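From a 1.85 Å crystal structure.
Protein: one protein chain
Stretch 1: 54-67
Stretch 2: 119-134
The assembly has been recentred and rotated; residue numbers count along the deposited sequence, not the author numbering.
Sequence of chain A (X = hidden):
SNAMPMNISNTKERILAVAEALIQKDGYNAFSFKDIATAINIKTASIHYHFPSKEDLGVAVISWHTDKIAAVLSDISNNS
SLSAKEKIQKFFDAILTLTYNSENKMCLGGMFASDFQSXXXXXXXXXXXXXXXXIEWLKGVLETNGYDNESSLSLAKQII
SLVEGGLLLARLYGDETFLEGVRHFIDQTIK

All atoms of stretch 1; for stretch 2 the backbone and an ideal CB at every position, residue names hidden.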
# COMPACT_ATOMS: atom_id res chain seq x y z
N LYS A 54 -16.09 6.34 -15.81
CA LYS A 54 -15.45 5.50 -14.79
C LYS A 54 -15.31 6.25 -13.48
O LYS A 54 -15.51 5.66 -12.41
CB LYS A 54 -14.09 5.02 -15.27
CG LYS A 54 -13.47 3.90 -14.45
CD LYS A 54 -12.16 3.50 -15.09
CE LYS A 54 -11.48 2.41 -14.34
NZ LYS A 54 -10.21 1.95 -14.98
N GLU A 55 -14.99 7.55 -13.55
CA GLU A 55 -14.86 8.39 -12.35
C GLU A 55 -16.10 8.35 -11.47
O GLU A 55 -15.98 8.24 -10.24
CB GLU A 55 -14.56 9.85 -12.74
CG GLU A 55 -14.56 10.87 -11.61
CD GLU A 55 -14.19 12.29 -12.07
OE1 GLU A 55 -13.73 12.49 -13.23
OE2 GLU A 55 -14.36 13.22 -11.26
N ASP A 56 -17.27 8.45 -12.09
CA ASP A 56 -18.53 8.38 -11.36
C ASP A 56 -18.67 7.10 -10.55
O ASP A 56 -19.17 7.12 -9.42
CB ASP A 56 -19.72 8.52 -12.30
CG ASP A 56 -19.79 9.90 -12.95
OD1 ASP A 56 -19.73 10.90 -12.24
OD2 ASP A 56 -19.92 9.96 -14.18
N LEU A 57 -18.24 5.98 -11.14
CA LEU A 57 -18.30 4.69 -10.47
C LEU A 57 -17.28 4.68 -9.34
O LEU A 57 -17.62 4.26 -8.22
CB LEU A 57 -18.06 3.54 -11.44
CG LEU A 57 -17.98 2.13 -10.85
CD1 LEU A 57 -19.27 1.80 -10.09
CD2 LEU A 57 -17.71 1.09 -11.96
N GLY A 58 -16.06 5.15 -9.60
CA GLY A 58 -15.05 5.20 -8.55
C GLY A 58 -15.53 5.96 -7.30
O GLY A 58 -15.40 5.47 -6.18
N VAL A 59 -16.09 7.14 -7.49
CA VAL A 59 -16.61 7.96 -6.40
C VAL A 59 -17.69 7.21 -5.61
O VAL A 59 -17.69 7.17 -4.37
CB VAL A 59 -17.17 9.30 -6.93
CG1 VAL A 59 -18.06 10.02 -5.90
CG2 VAL A 59 -16.03 10.20 -7.40
N ALA A 60 -18.62 6.62 -6.35
CA ALA A 60 -19.74 5.92 -5.76
C ALA A 60 -19.29 4.64 -4.99
O ALA A 60 -19.81 4.36 -3.90
CB ALA A 60 -20.80 5.58 -6.85
N VAL A 61 -18.32 3.90 -5.52
CA VAL A 61 -17.80 2.71 -4.85
C VAL A 61 -17.15 3.09 -3.51
O VAL A 61 -17.41 2.48 -2.49
CB VAL A 61 -16.76 1.96 -5.73
CG1 VAL A 61 -16.03 0.88 -4.91
CG2 VAL A 61 -17.46 1.34 -6.95
N ILE A 62 -16.31 4.13 -3.51
CA ILE A 62 -15.61 4.48 -2.27
C ILE A 62 -16.63 5.02 -1.26
O ILE A 62 -16.56 4.68 -0.09
CB ILE A 62 -14.49 5.50 -2.44
CG1 ILE A 62 -13.45 5.03 -3.43
CG2 ILE A 62 -13.80 5.74 -1.07
CD1 ILE A 62 -12.57 6.17 -4.01
N SER A 63 -17.57 5.83 -1.72
CA SER A 63 -18.58 6.39 -0.84
C SER A 63 -19.43 5.29 -0.15
O SER A 63 -19.64 5.32 1.07
CB SER A 63 -19.47 7.39 -1.61
OG SER A 63 -20.43 7.98 -0.76
N TRP A 64 -19.89 4.31 -0.95
CA TRP A 64 -20.62 3.16 -0.45
C TRP A 64 -19.80 2.35 0.57
O TRP A 64 -20.28 2.00 1.67
CB TRP A 64 -20.95 2.27 -1.63
CG TRP A 64 -21.72 1.05 -1.33
CD1 TRP A 64 -22.86 0.95 -0.58
CD2 TRP A 64 -21.44 -0.26 -1.82
NE1 TRP A 64 -23.29 -0.36 -0.56
CE2 TRP A 64 -22.44 -1.12 -1.32
CE3 TRP A 64 -20.42 -0.80 -2.64
CZ2 TRP A 64 -22.46 -2.49 -1.61
CZ3 TRP A 64 -20.44 -2.16 -2.91
CH2 TRP A 64 -21.45 -2.99 -2.41
N HIS A 65 -18.55 2.06 0.20
CA HIS A 65 -17.67 1.27 1.05
C HIS A 65 -17.43 1.98 2.38
O HIS A 65 -17.43 1.33 3.43
CB HIS A 65 -16.32 1.05 0.36
CG HIS A 65 -15.40 0.11 1.09
ND1 HIS A 65 -15.47 -1.25 0.95
CD2 HIS A 65 -14.32 0.36 1.88
CE1 HIS A 65 -14.50 -1.82 1.66
NE2 HIS A 65 -13.78 -0.86 2.23
N THR A 66 -17.20 3.29 2.34
CA THR A 66 -17.00 4.07 3.57
C THR A 66 -18.23 4.03 4.48
O THR A 66 -18.11 3.89 5.70
CB THR A 66 -16.63 5.53 3.26
OG1 THR A 66 -15.46 5.56 2.42
CG2 THR A 66 -16.36 6.32 4.57
N ASP A 67 -19.42 4.14 3.89
CA ASP A 67 -20.65 4.03 4.64
C ASP A 67 -20.79 2.67 5.32
O ASP A 67 -21.26 2.59 6.45
CB ASP A 67 -21.86 4.26 3.72
CG ASP A 67 -22.08 5.72 3.38
OD1 ASP A 67 -21.46 6.62 4.01
OD2 ASP A 67 -22.90 5.98 2.47
N UNK A 119 -5.54 9.39 -10.01
CA UNK A 119 -6.99 9.49 -9.84
C UNK A 119 -7.53 10.91 -10.07
O UNK A 119 -6.87 11.88 -9.78
CB UNK A 119 -7.37 9.02 -8.43
N UNK A 120 -8.76 11.01 -10.58
CA UNK A 120 -9.43 12.29 -10.56
C UNK A 120 -9.57 12.81 -9.12
O UNK A 120 -9.65 12.03 -8.18
CB UNK A 120 -10.80 12.18 -11.23
N UNK A 121 -9.62 14.13 -8.97
CA UNK A 121 -9.66 14.74 -7.64
C UNK A 121 -10.90 14.29 -6.83
O UNK A 121 -10.82 14.08 -5.61
CB UNK A 121 -9.65 16.26 -7.77
N UNK A 122 -12.04 14.10 -7.50
CA UNK A 122 -13.23 13.61 -6.79
C UNK A 122 -12.95 12.30 -6.06
O UNK A 122 -13.38 12.09 -4.92
CB UNK A 122 -14.39 13.42 -7.77
N UNK A 123 -12.19 11.41 -6.69
CA UNK A 123 -11.93 10.11 -6.07
C UNK A 123 -10.89 10.27 -4.96
O UNK A 123 -11.00 9.65 -3.89
CB UNK A 123 -11.45 9.10 -7.11
N UNK A 124 -9.85 11.05 -5.24
CA UNK A 124 -8.85 11.40 -4.23
C UNK A 124 -9.52 11.88 -2.93
O UNK A 124 -9.19 11.40 -1.85
CB UNK A 124 -7.91 12.48 -4.77
N UNK A 125 -10.44 12.82 -3.06
CA UNK A 125 -11.14 13.38 -1.90
C UNK A 125 -11.99 12.33 -1.15
O UNK A 125 -12.03 12.31 0.09
CB UNK A 125 -12.03 14.54 -2.35
N UNK A 126 -12.61 11.40 -1.87
CA UNK A 126 -13.36 10.33 -1.19
C UNK A 126 -12.42 9.37 -0.47
O UNK A 126 -12.71 8.91 0.64
CB UNK A 126 -14.22 9.56 -2.19
N UNK A 127 -11.29 9.05 -1.10
CA UNK A 127 -10.28 8.21 -0.45
C UNK A 127 -9.75 8.84 0.84
O UNK A 127 -9.60 8.15 1.86
CB UNK A 127 -9.12 7.95 -1.41
N UNK A 128 -9.48 10.15 0.82
CA UNK A 128 -9.03 10.83 2.04
C UNK A 128 -10.10 10.77 3.14
O UNK A 128 -9.77 10.60 4.32
CB UNK A 128 -8.68 12.29 1.73
N UNK A 129 -11.36 10.89 2.74
CA UNK A 129 -12.48 10.81 3.67
C UNK A 129 -12.54 9.46 4.37
O UNK A 129 -12.81 9.40 5.57
CB UNK A 129 -13.80 11.07 2.93
N UNK A 130 -12.25 8.39 3.64
CA UNK A 130 -12.19 7.02 4.18
C UNK A 130 -11.15 6.91 5.31
O UNK A 130 -11.46 6.45 6.42
CB UNK A 130 -11.86 6.03 3.06
N UNK A 131 -9.93 7.36 5.03
CA UNK A 131 -8.89 7.31 6.06
C UNK A 131 -9.16 8.23 7.25
O UNK A 131 -8.93 7.84 8.39
CB UNK A 131 -7.54 7.67 5.44
N UNK A 132 -9.67 9.43 6.98
CA UNK A 132 -10.03 10.36 8.03
C UNK A 132 -11.07 9.73 8.98
O UNK A 132 -10.95 9.88 10.18
CB UNK A 132 -10.57 11.66 7.42
N UNK A 133 -12.04 9.01 8.43
CA UNK A 133 -13.05 8.34 9.25
C UNK A 133 -12.43 7.25 10.13
O UNK A 133 -12.74 7.16 11.31
CB UNK A 133 -14.14 7.74 8.36
N UNK A 134 -11.54 6.45 9.55
CA UNK A 134 -10.89 5.36 10.26
C UNK A 134 -10.01 5.90 11.38
O UNK A 134 -10.09 5.43 12.51
CB UNK A 134 -10.06 4.51 9.29

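The two helices, 54-67 and 121-134, run nearly parallel, with axes 8.9 Å apart at closest approach and directions 8° apart.

Position 119 has phi/psi of -89/148 and no atom of stretch 1 within 5.5 Å of its ideal CB, so stretch 1 sets no preference; it is Leu 119. Position 120, at -59/152, precedes the first helical residue. Its phi suits proline, and the nitrogen has no partner in stretch 1, though other small residues would also fit. The ideal CB lies 3.5 Å from Glu 55 CD, leaving little room for bulk. The residue is Pro 120, at the N-cap position.

At 121 the CB points away and many residues are possible; it is Val 121. At 122 it points toward stretch 1, 3.5 Å from Glu 55 OE2 and 3.6 Å from Val 59 CG2. A carboxylate so near favours a short donor, such as serine or threonine, while an acid would be repelled. Ser 122 adopts the p rotamer and donates a hydrogen bond from OG to Glu 55 OE2 (2.7 Å). Water 1 reinforces the link: the O of water 1 lies 2.8 Å from Glu 55 OE2, to which it donates, and 2.9 Å from Ser 122 N, from which it accepts.

The CB at 123 points sideways, but a groove opens beside it over Gly 58, whose lack of a side chain leaves space between Glu 55, Val 59 and Ile 62. Leucine, isoleucine or methionine could fill it. Ile 123 (m, t) does so as a knob among these four residues: CD1 reaches 3.9 Å from Gly 58 CA, where an ideal CB on Gly 58 would lie only 2.5 Å from that CD1. Its CG2 meets Ile 62 CD1 at 3.3 Å.

Positions 124 and 125 have nothing of stretch 1 near their CBs, and polar residues are plausible: Gln 124 and Asn 125. At 126 the CB points toward stretch 1, 4.0 Å from Ile 62 CG2, with Ser 63 farther along. An aliphatic stem would fit, with or without a polar end. Gln 126 places CG 4.1 Å from Val 59 CG1 and OE1 3.9 Å from Ser 63 CB. Water 2 donates to Gln 126 O and to Thr 66 OG1, each 2.9 Å from the water O.

At 127 the CB points away, 4.7 Å from Ile 62 CD1, so stretch 1 demands little; Ala 127 is there. Position 128 is unconstrained (Lys 128), and 129 points toward stretch 1 without contact (Lys 129).

At 130 the CB is 3.7 Å from Thr 66 OG1, with the His 65 ring beyond, so an aromatic or long aliphatic residue suits. Phe 130 (t) brings CE1 3.6 Å from His 65 CD2, the ring planes oblique at 38°.

Positions 131 and 132, out of reach, are Phe 131 and Glu 132. At 133 the CB, 4.6 Å from Thr 66 CG2, invites an aliphatic residue; Leu 133 CD1 lies 4.1 Å from that CG2. Position 134 makes no contact: Ile 134.

Stretch 2, residues 119-134: LPVSIQNQAKKFFELI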
# COMPACT_ATOMS: atom_id res chain seq x y z
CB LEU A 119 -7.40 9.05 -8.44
CG LEU A 119 -7.00 7.66 -7.96
CD1 LEU A 119 -7.32 7.48 -6.47
CD2 LEU A 119 -7.69 6.59 -8.80
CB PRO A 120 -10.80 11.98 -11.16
CG PRO A 120 -10.56 10.78 -12.01
CD PRO A 120 -9.56 9.98 -11.29
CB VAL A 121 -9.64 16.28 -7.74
CG1 VAL A 121 -9.94 16.91 -6.39
CG2 VAL A 121 -8.28 16.74 -8.29
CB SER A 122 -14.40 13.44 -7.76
OG SER A 122 -14.08 12.45 -8.73
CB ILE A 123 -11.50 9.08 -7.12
CG1 ILE A 123 -12.65 8.87 -8.14
CG2 ILE A 123 -11.14 7.76 -6.49
CD1 ILE A 123 -12.29 7.88 -9.27
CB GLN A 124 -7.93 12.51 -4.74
CG GLN A 124 -6.96 12.07 -5.82
CD GLN A 124 -6.02 13.18 -6.23
OE1 GLN A 124 -6.30 14.36 -6.01
NE2 GLN A 124 -4.92 12.83 -6.85
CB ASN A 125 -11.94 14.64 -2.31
CG ASN A 125 -11.03 15.83 -2.64
OD1 ASN A 125 -9.80 15.73 -2.55
ND2 ASN A 125 -11.62 16.94 -3.03
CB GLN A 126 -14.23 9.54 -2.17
CG GLN A 126 -15.32 10.33 -2.80
CD GLN A 126 -16.43 10.72 -1.84
OE1 GLN A 126 -16.69 10.04 -0.83
NE2 GLN A 126 -17.09 11.82 -2.15
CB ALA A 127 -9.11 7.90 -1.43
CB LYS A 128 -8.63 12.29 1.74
CG LYS A 128 -7.32 12.35 0.99
CD LYS A 128 -6.74 13.76 0.89
CE LYS A 128 -7.36 14.55 -0.23
NZ LYS A 128 -6.96 16.00 -0.17
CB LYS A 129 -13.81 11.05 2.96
CG LYS A 129 -14.15 12.49 2.73
CD LYS A 129 -15.61 12.61 2.30
CE LYS A 129 -16.58 12.46 3.48
NZ LYS A 129 -18.02 12.60 3.10
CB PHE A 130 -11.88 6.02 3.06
CG PHE A 130 -11.64 4.59 3.52
CD1 PHE A 130 -12.70 3.73 3.74
CD2 PHE A 130 -10.36 4.12 3.73
CE1 PHE A 130 -12.49 2.42 4.13
CE2 PHE A 130 -10.14 2.80 4.15
CZ PHE A 130 -11.21 1.95 4.34
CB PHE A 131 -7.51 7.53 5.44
CG PHE A 131 -7.05 6.33 4.66
CD1 PHE A 131 -6.76 5.15 5.33
CD2 PHE A 131 -7.00 6.35 3.27
CE1 PHE A 131 -6.39 4.01 4.62
CE2 PHE A 131 -6.62 5.22 2.57
CZ PHE A 131 -6.33 4.05 3.24
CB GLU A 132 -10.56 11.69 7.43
CG GLU A 132 -9.40 12.51 6.86
CD GLU A 132 -9.82 13.60 5.89
OE1 GLU A 132 -11.04 13.90 5.79
OE2 GLU A 132 -8.90 14.14 5.21
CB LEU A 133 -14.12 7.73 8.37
CG LEU A 133 -15.32 7.14 9.12
CD1 LEU A 133 -16.64 7.52 8.43
CD2 LEU A 133 -15.15 5.65 9.24
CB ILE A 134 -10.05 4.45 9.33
CG1 ILE A 134 -10.91 3.69 8.31
CG2 ILE A 134 -9.17 3.47 10.16
CD1 ILE A 134 -11.86 2.72 8.89
O HOH W 1 -12.57 15.03 -10.18
O HOH W 2 -15.36 8.29 1.57
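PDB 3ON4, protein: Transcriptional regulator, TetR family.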